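Local coordinates for extracellular solute-binding protein family 1 (Kribbella flavida, PDB 5IXP) that probably captures a solute outside the cell and delivers it to an ABC transporter for import, at residues A[74-79]-A[274-279]; A[82-87]-A[104-109]; A[88-93]-A[293-298]; A[92-97]-A[111-116]. All coordinates share one frame; numbering follows the deposited sequence.

The four contacts show how a solute-binding protein gathers distant chain segments round one sheet. Strands 108-121 and 269-276 are neighbours in it, and interactions 1, 2 and 4 all reach this pair. Along the chain, interaction 2 is nested within the loop closed by interaction 1; their centres are about 10 Å apart, and the salt bridge between Asp-74 and Arg-105 ties them. Interactions 2 and 3, about 11 Å apart between centres, meet where Tyr-109 packs on Trp-91. Interactions 3 and 4 share Leu-92 and Asp-93, while Tyr-274 OH reaches Lys-95 O at 2.6 Å and so links interaction 1 with interaction 4. A formic acid molecule, probably from the crystallisation liquor, sits at interaction 3.

Interaction 1 of 4, residues A[74-79]-A[274-279]; sequences DKFVDL and YLTVPT
The loop 74-79 is laid against residues 276-279 by a single beta bridge, Phe-76 facing Pro-278. Two backbone bonds hold it. Val-77 N donates a hydrogen bond to Val-277 O at 2.8 Å, almost along the C=O axis, while Thr-279 N reaches Lys-75 O at 2.9 Å from above the carbonyl plane. A water extends the pairing, donating to Val-77 O and accepting from Val-277 N.

Phe-76 can be followed outward from this bridge. Its CB lies 4.1 Å from Val-277 O; CG is anti to the carbonyl carbon (chi1 -68°), which leads the ring past the strand. CD2 then meets Thr-276 CB at 3.9 Å, and CE2 comes to 3.6 Å from Thr-276 OG1, a hydroxyl hydrogen-bonded to Glu-59 O. Met-61 and Leu-49 also touch the ring. An alanine here would remove the ring and its contacts with Thr-276, Met-61 and Leu-49, and would probably loosen the loop against the sheet.

Beyond the bridge, Val-77 and Val-277 lie side by side, CG2 to CG1 3.7 Å. Main-chain bonds thus set the alignment, and apolar side chains shield them within a largely buried join.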
loop_
_atom_site.group_PDB
_atom_site.type_symbol
_atom_site.label_atom_id
_atom_site.label_comp_id
_atom_site.label_asym_id
_atom_site.label_seq_id
_atom_site.Cartn_x
_atom_site.Cartn_y
_atom_site.Cartn_z
ATOM N N ASP A 74 17.250 -13.743 10.145
ATOM C CA ASP A 74 18.031 -14.228 11.277
ATOM C C ASP A 74 18.128 -13.185 12.383
ATOM O O ASP A 74 18.321 -13.535 13.551
ATOM C CB ASP A 74 19.445 -14.621 10.827
ATOM C CG ASP A 74 19.521 -16.021 10.252
ATOM O OD1 ASP A 74 18.458 -16.605 9.947
ATOM O OD2 ASP A 74 20.657 -16.533 10.093
ATOM N N LYS A 75 18.011 -11.908 12.040
ATOM C CA LYS A 75 18.165 -10.829 13.001
ATOM C C LYS A 75 16.852 -10.411 13.641
ATOM O O LYS A 75 16.830 -9.442 14.411
ATOM C CB LYS A 75 18.825 -9.635 12.323
ATOM C CG LYS A 75 20.170 -10.011 11.754
ATOM C CD LYS A 75 21.007 -8.807 11.441
ATOM C CE LYS A 75 22.313 -9.245 10.807
ATOM N NZ LYS A 75 23.173 -8.067 10.549
ATOM N N PHE A 76 15.766 -11.127 13.357
ATOM C CA PHE A 76 14.465 -10.821 13.931
ATOM C C PHE A 76 13.907 -12.041 14.642
ATOM O O PHE A 76 14.182 -13.184 14.265
ATOM C CB PHE A 76 13.490 -10.340 12.854
ATOM C CG PHE A 76 13.858 -9.007 12.289
ATOM C CD1 PHE A 76 14.757 -8.908 11.240
ATOM C CD2 PHE A 76 13.331 -7.845 12.830
ATOM C CE1 PHE A 76 15.115 -7.673 10.727
ATOM C CE2 PHE A 76 13.681 -6.609 12.319
ATOM C CZ PHE A 76 14.575 -6.523 11.261
ATOM N N VAL A 77 13.139 -11.780 15.698
ATOM C CA VAL A 77 12.434 -12.852 16.380
ATOM C C VAL A 77 11.428 -13.476 15.425
ATOM O O VAL A 77 10.641 -12.774 14.776
ATOM C CB VAL A 77 11.753 -12.307 17.643
ATOM C CG1 VAL A 77 10.790 -13.340 18.224
ATOM C CG2 VAL A 77 12.805 -11.902 18.668
ATOM N N ASP A 78 11.479 -14.800 15.300
ATOM C CA ASP A 78 10.390 -15.543 14.678
ATOM C C ASP A 78 9.218 -15.544 15.649
ATOM O O ASP A 78 9.279 -16.179 16.703
ATOM C CB ASP A 78 10.859 -16.958 14.344
ATOM C CG ASP A 78 9.781 -17.804 13.677
ATOM O OD1 ASP A 78 8.700 -17.270 13.359
ATOM O OD2 ASP A 78 10.031 -19.015 13.459
ATOM N N LEU A 79 8.163 -14.791 15.325
ATOM C CA LEU A 79 7.051 -14.665 16.257
ATOM C C LEU A 79 6.311 -15.983 16.455
ATOM O O LEU A 79 5.532 -16.105 17.406
ATOM C CB LEU A 79 6.104 -13.550 15.782
ATOM C CG LEU A 79 6.816 -12.175 15.708
ATOM C CD1 LEU A 79 5.986 -11.133 14.942
ATOM C CD2 LEU A 79 7.173 -11.648 17.093
ATOM N N TYR A 274 3.836 -3.184 9.840
ATOM C CA TYR A 274 4.038 -4.347 10.693
ATOM C C TYR A 274 4.820 -3.915 11.921
ATOM O O TYR A 274 5.609 -2.968 11.869
ATOM C CB TYR A 274 4.842 -5.484 9.990
ATOM C CG TYR A 274 4.110 -6.084 8.831
ATOM C CD1 TYR A 274 4.162 -5.494 7.580
ATOM C CD2 TYR A 274 3.342 -7.222 8.994
ATOM C CE1 TYR A 274 3.469 -6.019 6.517
ATOM C CE2 TYR A 274 2.638 -7.773 7.920
ATOM C CZ TYR A 274 2.713 -7.169 6.692
ATOM O OH TYR A 274 2.019 -7.686 5.624
ATOM N N LEU A 275 4.589 -4.609 13.025
ATOM C CA LEU A 275 5.453 -4.513 14.194
ATOM C C LEU A 275 6.387 -5.716 14.210
ATOM O O LEU A 275 5.938 -6.859 14.050
ATOM C CB LEU A 275 4.631 -4.442 15.484
ATOM C CG LEU A 275 3.577 -3.319 15.523
ATOM C CD1 LEU A 275 2.904 -3.305 16.895
ATOM C CD2 LEU A 275 4.198 -1.965 15.219
ATOM N N THR A 276 7.684 -5.457 14.378
ATOM C CA THR A 276 8.697 -6.507 14.403
ATOM C C THR A 276 9.472 -6.428 15.711
ATOM O O THR A 276 9.474 -5.400 16.391
ATOM C CB THR A 276 9.686 -6.394 13.229
ATOM O OG1 THR A 276 10.536 -5.241 13.411
ATOM C CG2 THR A 276 8.939 -6.299 11.895
ATOM N N VAL A 277 10.145 -7.523 16.053
ATOM C CA VAL A 277 10.928 -7.589 17.288
ATOM C C VAL A 277 12.339 -8.041 16.932
ATOM O O VAL A 277 12.560 -9.231 16.670
ATOM C CB VAL A 277 10.287 -8.533 18.320
ATOM C CG1 VAL A 277 11.196 -8.666 19.571
ATOM C CG2 VAL A 277 8.863 -8.049 18.701
ATOM N N PRO A 278 13.314 -7.136 16.908
ATOM C CA PRO A 278 14.696 -7.540 16.602
ATOM C C PRO A 278 15.241 -8.498 17.649
ATOM O O PRO A 278 14.850 -8.461 18.823
ATOM C CB PRO A 278 15.471 -6.214 16.626
ATOM C CG PRO A 278 14.460 -5.159 16.484
ATOM C CD PRO A 278 13.191 -5.689 17.124
ATOM N N THR A 279 16.179 -9.355 17.224
ATOM C CA THR A 279 16.849 -10.200 18.208
ATOM C C THR A 279 17.699 -9.387 19.176
ATOM O O THR A 279 18.095 -9.911 20.222
ATOM C CB THR A 279 17.718 -11.268 17.530
ATOM O OG1 THR A 279 18.661 -10.649 16.647
ATOM C CG2 THR A 279 16.847 -12.269 16.762
HETATM O O HOH W 1 10.180 -10.053 14.540
#

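Interaction 2 of 4, residues A[82-87]-A[104-109]; sequences HGADEL and GRIIGY
Tyr-109 is the long projection in this contact, and the single-turn helix 84-87 supplies the shallow surface that receives its tip. The ring leaves the strand with CG anti to the carbonyl carbon (chi1 -75°), and its phenol end arrives against the first turn of the helix. There the small methyl of Ala-84 fits at the ring edge, near the ring plane: Ala-84 CB is 3.8 Å from Tyr-109 CE1 and 3.6 Å from Tyr-109 OH. The same methyl meets the tip of Ile-106, Ala-84 CB to Ile-106 CD1 4.2 Å, so one bump is shared between the tyrosine and the isoleucine.

One turn further on, Leu-87 crosses the tyrosine at about a right angle and lays CD1 against the phenol end, 4.1 Å from Tyr-109 CZ. Ala-291 and Ala-292 of helix 284-294 also touch the ring, and Trp-91 meets it with the planes turned by only about 15°.

No direct hydrogen bond joins the two segments. Instead a water in the plane of the tyrosine ring lies 2.8 Å from Tyr-109 OH and donates to His-82 O, also at 2.8 Å. Gly-83, at the N-cap position, has a phi of 104°, at which a CB would press on the carbonyl oxygen of His-82; its own O accepts the bond from Leu-87 N that closes the helical turn. A short helix with glycine at its N-cap position, seated on Tyr-109 from strand 108-121 and Ile-106 from the loop leading into it, is consistent with an alpha/beta lobe of the periplasmic-binding-protein fold.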
loop_
_atom_site.group_PDB
_atom_site.type_symbol
_atom_site.label_atom_id
_atom_site.label_comp_id
_atom_site.label_asym_id
_atom_site.label_seq_id
_atom_site.Cartn_x
_atom_site.Cartn_y
_atom_site.Cartn_z
ATOM N N HIS A 82 6.573 -17.315 19.764
ATOM C CA HIS A 82 5.832 -16.630 20.814
ATOM C C HIS A 82 4.337 -16.616 20.528
ATOM O O HIS A 82 3.625 -15.714 20.980
ATOM C CB HIS A 82 6.352 -15.203 20.998
ATOM C CG HIS A 82 7.817 -15.152 21.281
ATOM N ND1 HIS A 82 8.329 -15.250 22.554
ATOM C CD2 HIS A 82 8.881 -15.064 20.450
ATOM C CE1 HIS A 82 9.648 -15.206 22.499
ATOM N NE2 HIS A 82 10.008 -15.095 21.232
ATOM N N GLY A 83 3.848 -17.594 19.770
ATOM C CA GLY A 83 2.421 -17.793 19.607
ATOM C C GLY A 83 1.830 -17.325 18.295
ATOM O O GLY A 83 0.610 -17.419 18.132
ATOM N N ALA A 84 2.643 -16.846 17.348
ATOM C CA ALA A 84 2.112 -16.373 16.071
ATOM C C ALA A 84 1.285 -17.435 15.354
ATOM O O ALA A 84 0.318 -17.100 14.656
ATOM C CB ALA A 84 3.245 -15.920 15.157
ATOM N N ASP A 85 1.654 -18.713 15.483
ATOM C CA ASP A 85 0.939 -19.738 14.727
ATOM C C ASP A 85 -0.512 -19.848 15.173
ATOM O O ASP A 85 -1.392 -20.119 14.345
ATOM C CB ASP A 85 1.652 -21.084 14.846
ATOM C CG ASP A 85 2.721 -21.268 13.783
ATOM O OD1 ASP A 85 2.486 -20.874 12.616
ATOM O OD2 ASP A 85 3.801 -21.804 14.115
ATOM N N GLU A 86 -0.784 -19.622 16.462
ATOM C CA GLU A 86 -2.163 -19.556 16.928
ATOM C C GLU A 86 -2.848 -18.258 16.498
ATOM O O GLU A 86 -4.063 -18.251 16.260
ATOM C CB GLU A 86 -2.212 -19.696 18.449
ATOM N N LEU A 87 -2.104 -17.157 16.392
ATOM C CA LEU A 87 -2.724 -15.880 16.047
ATOM C C LEU A 87 -2.953 -15.701 14.552
ATOM O O LEU A 87 -3.733 -14.831 14.175
ATOM C CB LEU A 87 -1.867 -14.712 16.533
ATOM C CG LEU A 87 -1.775 -14.452 18.029
ATOM C CD1 LEU A 87 -0.918 -13.209 18.259
ATOM C CD2 LEU A 87 -3.157 -14.287 18.641
ATOM N N GLY A 104 9.119 -19.949 6.255
ATOM C CA GLY A 104 7.989 -19.981 7.158
ATOM C C GLY A 104 8.101 -19.140 8.414
ATOM O O GLY A 104 7.149 -19.118 9.204
ATOM N N ARG A 105 9.223 -18.461 8.638
ATOM C CA ARG A 105 9.349 -17.627 9.827
ATOM C C ARG A 105 8.503 -16.368 9.676
ATOM O O ARG A 105 8.434 -15.778 8.597
ATOM C CB ARG A 105 10.814 -17.265 10.062
ATOM C CG ARG A 105 11.665 -18.454 10.509
ATOM C CD ARG A 105 13.140 -18.083 10.582
ATOM N NE ARG A 105 13.742 -17.929 9.259
ATOM C CZ ARG A 105 14.951 -17.422 9.043
ATOM N NH1 ARG A 105 15.422 -17.326 7.805
ATOM N NH2 ARG A 105 15.682 -16.992 10.064
ATOM N N ILE A 106 7.844 -15.961 10.757
ATOM C CA ILE A 106 6.968 -14.794 10.734
ATOM C C ILE A 106 7.659 -13.694 11.526
ATOM O O ILE A 106 7.837 -13.812 12.744
ATOM C CB ILE A 106 5.578 -15.107 11.304
ATOM C CG1 ILE A 106 4.899 -16.193 10.465
ATOM C CG2 ILE A 106 4.724 -13.845 11.342
ATOM C CD1 ILE A 106 3.602 -16.690 11.057
ATOM N N ILE A 107 8.060 -12.617 10.848
ATOM C CA ILE A 107 8.854 -11.594 11.518
ATOM C C ILE A 107 8.056 -10.347 11.849
ATOM O O ILE A 107 8.596 -9.443 12.502
ATOM C CB ILE A 107 10.109 -11.217 10.707
ATOM C CG1 ILE A 107 9.741 -10.545 9.382
ATOM C CG2 ILE A 107 10.994 -12.455 10.484
ATOM C CD1 ILE A 107 10.949 -9.854 8.716
ATOM N N GLY A 108 6.795 -10.269 11.448
ATOM C CA GLY A 108 5.994 -9.092 11.743
ATOM C C GLY A 108 4.542 -9.417 12.026
ATOM O O GLY A 108 3.968 -10.359 11.471
ATOM N N TYR A 109 3.951 -8.605 12.902
ATOM C CA TYR A 109 2.517 -8.590 13.156
ATOM C C TYR A 109 1.894 -7.394 12.441
ATOM O O TYR A 109 2.313 -6.252 12.662
ATOM C CB TYR A 109 2.237 -8.497 14.654
ATOM C CG TYR A 109 2.458 -9.773 15.433
ATOM C CD1 TYR A 109 2.272 -11.020 14.839
ATOM C CD2 TYR A 109 2.806 -9.730 16.781
ATOM C CE1 TYR A 109 2.433 -12.197 15.560
ATOM C CE2 TYR A 109 2.981 -10.902 17.516
ATOM C CZ TYR A 109 2.797 -12.130 16.899
ATOM O OH TYR A 109 2.966 -13.293 17.632
HETATM O O HOH W 2 3.201 -12.979 20.395
#

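Interaction 3 of 4, residues A[88-93]-A[293-298]; sequences KSRWLD and WLTAPE. With FMT (formic acid), chain B.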
loop_
_atom_site.group_PDB
_atom_site.type_symbol
_atom_site.label_atom_id
_atom_site.label_comp_id
_atom_site.label_asym_id
_atom_site.label_seq_id
_atom_site.Cartn_x
_atom_site.Cartn_y
_atom_site.Cartn_z
ATOM N N LYS A 88 -2.278 -16.488 13.708
ATOM C CA LYS A 88 -2.268 -16.272 12.259
ATOM C C LYS A 88 -3.644 -15.933 11.678
ATOM O O LYS A 88 -3.789 -14.978 10.901
ATOM C CB LYS A 88 -1.693 -17.527 11.588
ATOM C CG LYS A 88 -0.677 -17.257 10.505
ATOM C CD LYS A 88 0.312 -18.417 10.358
ATOM C CE LYS A 88 -0.367 -19.707 9.908
ATOM N NZ LYS A 88 0.623 -20.807 9.696
ATOM N N SER A 89 -4.669 -16.701 12.065
ATOM C CA SER A 89 -6.030 -16.540 11.549
ATOM C C SER A 89 -6.684 -15.212 11.927
ATOM O O SER A 89 -7.764 -14.900 11.403
ATOM C CB SER A 89 -6.885 -17.679 12.071
ATOM O OG SER A 89 -6.720 -17.751 13.473
ATOM N N ARG A 90 -6.083 -14.448 12.840
ATOM C CA ARG A 90 -6.570 -13.110 13.161
ATOM C C ARG A 90 -6.518 -12.193 11.947
ATOM O O ARG A 90 -7.398 -11.341 11.768
ATOM C CB ARG A 90 -5.724 -12.540 14.315
ATOM C CG ARG A 90 -5.727 -11.042 14.448
ATOM C CD ARG A 90 -4.533 -10.544 15.273
ATOM N NE ARG A 90 -4.655 -10.869 16.695
ATOM C CZ ARG A 90 -3.809 -10.447 17.629
ATOM N NH1 ARG A 90 -4.006 -10.778 18.898
ATOM N NH2 ARG A 90 -2.768 -9.683 17.294
ATOM N N TRP A 91 -5.503 -12.356 11.102
ATOM C CA TRP A 91 -5.236 -11.458 9.987
ATOM C C TRP A 91 -5.723 -12.041 8.664
ATOM O O TRP A 91 -5.853 -13.257 8.504
ATOM C CB TRP A 91 -3.737 -11.182 9.867
ATOM C CG TRP A 91 -3.134 -10.290 10.921
ATOM C CD1 TRP A 91 -3.113 -8.921 10.925
ATOM C CD2 TRP A 91 -2.430 -10.704 12.095
ATOM N NE1 TRP A 91 -2.455 -8.458 12.042
ATOM C CE2 TRP A 91 -2.018 -9.533 12.773
ATOM C CE3 TRP A 91 -2.103 -11.949 12.636
ATOM C CZ2 TRP A 91 -1.312 -9.572 13.976
ATOM C CZ3 TRP A 91 -1.390 -11.989 13.837
ATOM C CH2 TRP A 91 -1.007 -10.803 14.492
ATOM N N LEU A 92 -5.974 -11.143 7.708
ATOM C CA LEU A 92 -6.051 -11.535 6.307
ATOM C C LEU A 92 -4.818 -12.347 5.938
ATOM O O LEU A 92 -3.695 -11.994 6.312
ATOM C CB LEU A 92 -6.145 -10.292 5.417
ATOM C CG LEU A 92 -7.429 -9.479 5.572
ATOM C CD1 LEU A 92 -7.229 -8.072 5.068
ATOM C CD2 LEU A 92 -8.588 -10.179 4.826
ATOM N N ASP A 93 -5.027 -13.446 5.209
ATOM C CA ASP A 93 -3.910 -14.343 4.921
ATOM C C ASP A 93 -2.794 -13.631 4.154
ATOM O O ASP A 93 -1.607 -13.859 4.421
ATOM C CB ASP A 93 -4.397 -15.587 4.168
ATOM C CG ASP A 93 -5.225 -15.263 2.916
ATOM O OD1 ASP A 93 -5.659 -16.235 2.249
ATOM O OD2 ASP A 93 -5.459 -14.072 2.593
ATOM N N TRP A 293 -0.701 -7.522 21.175
ATOM C CA TRP A 293 -1.844 -6.794 21.713
ATOM C C TRP A 293 -2.136 -5.538 20.892
ATOM O O TRP A 293 -3.301 -5.234 20.594
ATOM C CB TRP A 293 -1.596 -6.443 23.180
ATOM C CG TRP A 293 -2.744 -5.706 23.802
ATOM C CD1 TRP A 293 -3.876 -6.256 24.337
ATOM C CD2 TRP A 293 -2.876 -4.290 23.951
ATOM N NE1 TRP A 293 -4.704 -5.268 24.812
ATOM C CE2 TRP A 293 -4.114 -4.050 24.584
ATOM C CE3 TRP A 293 -2.067 -3.199 23.612
ATOM C CZ2 TRP A 293 -4.564 -2.766 24.880
ATOM C CZ3 TRP A 293 -2.508 -1.925 23.921
ATOM C CH2 TRP A 293 -3.749 -1.719 24.551
ATOM N N LEU A 294 -1.091 -4.797 20.515
ATOM C CA LEU A 294 -1.294 -3.589 19.724
ATOM C C LEU A 294 -1.951 -3.889 18.382
ATOM O O LEU A 294 -2.593 -3.007 17.802
ATOM C CB LEU A 294 0.047 -2.870 19.495
ATOM C CG LEU A 294 0.670 -2.166 20.711
ATOM C CD1 LEU A 294 2.127 -1.814 20.405
ATOM C CD2 LEU A 294 -0.115 -0.905 21.113
ATOM N N THR A 295 -1.780 -5.102 17.855
ATOM C CA THR A 295 -2.340 -5.452 16.553
ATOM C C THR A 295 -3.585 -6.328 16.657
ATOM O O THR A 295 -4.086 -6.794 15.627
ATOM C CB THR A 295 -1.284 -6.140 15.680
ATOM O OG1 THR A 295 -0.791 -7.317 16.346
ATOM C CG2 THR A 295 -0.124 -5.175 15.405
ATOM N N ALA A 296 -4.102 -6.547 17.871
ATOM C CA ALA A 296 -5.330 -7.307 18.058
ATOM C C ALA A 296 -6.539 -6.525 17.532
ATOM O O ALA A 296 -6.509 -5.292 17.449
ATOM C CB ALA A 296 -5.523 -7.646 19.541
ATOM N N PRO A 297 -7.625 -7.228 17.177
ATOM C CA PRO A 297 -8.796 -6.535 16.610
ATOM C C PRO A 297 -9.324 -5.384 17.452
ATOM O O PRO A 297 -9.638 -4.330 16.887
ATOM C CB PRO A 297 -9.845 -7.654 16.486
ATOM C CG PRO A 297 -9.071 -8.920 16.452
ATOM C CD PRO A 297 -7.771 -8.696 17.154
ATOM N N GLU A 298 -9.435 -5.548 18.778
ATOM C CA GLU A 298 -9.968 -4.464 19.601
ATOM C C GLU A 298 -9.094 -3.220 19.496
ATOM O O GLU A 298 -9.605 -2.094 19.479
ATOM C CB GLU A 298 -10.110 -4.906 21.064
ATOM C CG GLU A 298 -11.221 -5.935 21.301
ATOM C CD GLU A 298 -11.630 -6.073 22.770
ATOM O OE1 GLU A 298 -10.841 -5.702 23.668
ATOM O OE2 GLU A 298 -12.753 -6.560 23.029
HETATM C C FMT B . -6.962 -12.443 18.710
HETATM O O1 FMT B . -6.723 -11.723 19.676
HETATM O O2 FMT B . -7.194 -12.016 17.581
#
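A helix-to-helix corner, where helix 284-294 ends and helix 297-307 begins, receives the loop that precedes helix 93-98. Arg-90 carries most of the contact. Its CG is anti to the backbone N (chi1 158°) and the chain bends at chi3 (-71°), which brings the guanidinium flat against the corner. Ala-296 CA stands over the centre of one guanidinium face, 3.5 Å above the plane, and the methyl comes close to one terminal nitrogen, with Ala-296 CB and Arg-90 NH1 3.5 Å apart.

The edge of the same group makes polar bonds. Arg-90 NE and NH1 donate side by side to a formic acid molecule, NE to O2 at 2.9 Å and NH1 to O1 at 3.0 Å, while NH2 donates a hydrogen bond to Ala-292 O near the end of helix 284-294. A carbonyl at that helix end would be expected to favour the positive charge. The break between the helices falls at Thr-295, the first residue to leave helical angles, and Ala-296, at the N-cap position before Pro-297. A leucine here instead of Arg-90 would lose the bonds to Ala-292 O and to the formic acid, and would probably weaken the loop's hold on this corner.

Trp-91 lies beneath the arginine chain, with Arg-90 CD 3.4 Å above its ring toward the rim. At the ring edge, Trp-91 CZ2 meets Thr-295 OG1 at 3.3 Å. That hydroxyl is hydrogen-bonded to the carbonyls of Ala-291 and Ala-292, and Trp-91 NE1 donates to Gly-110 O on strand 108-121.

Interaction 4 of 4, residues A[92-97]-A[111-116]; sequences LDWKVA and TDIGPE
Lys-95 NZ is gripped by two carbonyl oxygens and an aromatic ring. It donates to Asp-112 O at 2.7 Å, the nitrogen lying nearly along the C=O axis (C=O...N angle 161°), and to Ser-273 O of the neighbouring strand 269-276; Tyr-274 adds a cation-pi contact. The lysine reaches them because CG is anti to the backbone N and the chain bends at chi2 (74°), then runs extended to the strand. Along the way Lys-95 CD brushes Ile-113 CG2 at 3.6 Å.

Ile-113 is the apolar knob of this contact, projecting from the strand into the side chains at the start of helix 93-98. Both branches reach Trp-94 CH2, Ile-113 CG2 more closely at 3.5 Å; CD1 also meets Leu-92 CD1 at 3.7 Å. Leu-92 also covers part of one indole face, with Leu-92 CB 3.7 Å above the plane and offset toward the rim. Trp-94 NE1 bonds to Ala-343 O, which helps fix the rotation of the ring. Ala-343 belongs to helix 335-344, whose residues also pack on Leu-92 and Ile-113.

The axes of 93-97 and 111-116 are at 114°. This contact lies near the middle of the molecule, its centre about 9 Å from that of the chain, and strand 108-121 pairs along its length with four other strands, consistent with a segment running from one lobe to the other in this family. Although the ammonium is buried, its positive charge is probably retained, stabilised by the two carbonyl oxygens and the tyrosine ring, with the Asp-112 carboxylate nearby but not in contact (OD1 5.2 Å from Lys-95 NZ).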
loop_
_atom_site.group_PDB
_atom_site.type_symbol
_atom_site.label_atom_id
_atom_site.label_comp_id
_atom_site.label_asym_id
_atom_site.label_seq_id
_atom_site.Cartn_x
_atom_site.Cartn_y
_atom_site.Cartn_z
ATOM N N LEU A 92 -5.974 -11.143 7.708
ATOM C CA LEU A 92 -6.051 -11.535 6.307
ATOM C C LEU A 92 -4.818 -12.347 5.938
ATOM O O LEU A 92 -3.695 -11.994 6.312
ATOM C CB LEU A 92 -6.145 -10.292 5.417
ATOM C CG LEU A 92 -7.429 -9.479 5.572
ATOM C CD1 LEU A 92 -7.229 -8.072 5.068
ATOM C CD2 LEU A 92 -8.588 -10.179 4.826
ATOM N N ASP A 93 -5.027 -13.446 5.209
ATOM C CA ASP A 93 -3.910 -14.343 4.921
ATOM C C ASP A 93 -2.794 -13.631 4.154
ATOM O O ASP A 93 -1.607 -13.859 4.421
ATOM C CB ASP A 93 -4.397 -15.587 4.168
ATOM C CG ASP A 93 -5.225 -15.263 2.916
ATOM O OD1 ASP A 93 -5.659 -16.235 2.249
ATOM O OD2 ASP A 93 -5.459 -14.072 2.593
ATOM N N TRP A 94 -3.149 -12.736 3.227
ATOM C CA TRP A 94 -2.109 -12.035 2.476
ATOM C C TRP A 94 -1.318 -11.063 3.351
ATOM O O TRP A 94 -0.138 -10.805 3.075
ATOM C CB TRP A 94 -2.709 -11.307 1.270
ATOM C CG TRP A 94 -3.822 -10.321 1.546
ATOM C CD1 TRP A 94 -5.170 -10.568 1.498
ATOM C CD2 TRP A 94 -3.683 -8.925 1.839
ATOM N NE1 TRP A 94 -5.874 -9.421 1.772
ATOM C CE2 TRP A 94 -4.987 -8.395 1.978
ATOM C CE3 TRP A 94 -2.585 -8.074 2.003
ATOM C CZ2 TRP A 94 -5.222 -7.058 2.269
ATOM C CZ3 TRP A 94 -2.820 -6.737 2.286
ATOM C CH2 TRP A 94 -4.132 -6.242 2.418
ATOM N N LYS A 95 -1.935 -10.514 4.400
ATOM C CA LYS A 95 -1.184 -9.661 5.314
ATOM C C LYS A 95 -0.119 -10.464 6.050
ATOM O O LYS A 95 1.026 -10.018 6.176
ATOM C CB LYS A 95 -2.133 -8.974 6.305
ATOM C CG LYS A 95 -1.432 -8.000 7.284
ATOM C CD LYS A 95 -1.021 -6.709 6.585
ATOM C CE LYS A 95 -0.404 -5.705 7.568
ATOM N NZ LYS A 95 -0.017 -4.401 6.920
ATOM N N VAL A 96 -0.475 -11.663 6.527
ATOM C CA VAL A 96 0.503 -12.511 7.205
ATOM C C VAL A 96 1.617 -12.900 6.249
ATOM O O VAL A 96 2.803 -12.877 6.607
ATOM C CB VAL A 96 -0.179 -13.764 7.788
ATOM C CG1 VAL A 96 0.859 -14.683 8.430
ATOM C CG2 VAL A 96 -1.254 -13.389 8.775
ATOM N N ALA A 97 1.252 -13.250 5.011
ATOM C CA ALA A 97 2.222 -13.781 4.058
ATOM C C ALA A 97 3.320 -12.772 3.751
ATOM O O ALA A 97 4.481 -13.152 3.557
ATOM C CB ALA A 97 1.505 -14.205 2.768
ATOM N N THR A 111 -0.221 -4.289 11.117
ATOM C CA THR A 111 -1.024 -3.186 11.624
ATOM C C THR A 111 -2.099 -2.857 10.593
ATOM O O THR A 111 -3.002 -3.672 10.385
ATOM C CB THR A 111 -0.150 -1.970 11.971
ATOM O OG1 THR A 111 0.442 -1.421 10.786
ATOM C CG2 THR A 111 0.966 -2.386 12.938
ATOM N N ASP A 112 -2.031 -1.696 9.934
ATOM C CA ASP A 112 -3.102 -1.325 9.016
ATOM C C ASP A 112 -2.800 -1.798 7.586
ATOM O O ASP A 112 -1.756 -2.399 7.305
ATOM C CB ASP A 112 -3.350 0.185 9.072
ATOM C CG ASP A 112 -2.144 1.007 8.615
ATOM O OD1 ASP A 112 -1.015 0.475 8.586
ATOM O OD2 ASP A 112 -2.329 2.204 8.292
ATOM N N ILE A 113 -3.747 -1.547 6.671
ATOM C CA ILE A 113 -3.594 -1.871 5.253
ATOM C C ILE A 113 -4.162 -0.731 4.414
ATOM O O ILE A 113 -4.847 0.162 4.914
ATOM C CB ILE A 113 -4.288 -3.199 4.861
ATOM C CG1 ILE A 113 -5.697 -3.291 5.471
ATOM C CG2 ILE A 113 -3.416 -4.396 5.250
ATOM C CD1 ILE A 113 -6.556 -4.429 4.855
ATOM N N GLY A 114 -3.891 -0.790 3.109
ATOM C CA GLY A 114 -4.449 0.154 2.169
ATOM C C GLY A 114 -5.205 -0.543 1.055
ATOM O O GLY A 114 -4.804 -0.500 -0.116
ATOM N N PRO A 115 -6.310 -1.213 1.388
ATOM C CA PRO A 115 -7.082 -1.894 0.338
ATOM C C PRO A 115 -7.620 -0.879 -0.657
ATOM O O PRO A 115 -8.058 0.210 -0.284
ATOM C CB PRO A 115 -8.207 -2.583 1.115
ATOM C CG PRO A 115 -8.428 -1.680 2.292
ATOM C CD PRO A 115 -7.023 -1.214 2.681
ATOM N N GLU A 116 -7.556 -1.228 -1.940
ATOM C CA GLU A 116 -7.740 -0.251 -2.999
ATOM C C GLU A 116 -9.079 -0.392 -3.704
ATOM O O GLU A 116 -9.527 -1.504 -4.004
ATOM C CB GLU A 116 -6.627 -0.362 -4.031
ATOM C CG GLU A 116 -5.264 0.033 -3.460
ATOM C CD GLU A 116 -4.180 -0.105 -4.478
ATOM O OE1 GLU A 116 -3.769 -1.246 -4.761
ATOM O OE2 GLU A 116 -3.746 0.932 -5.003
#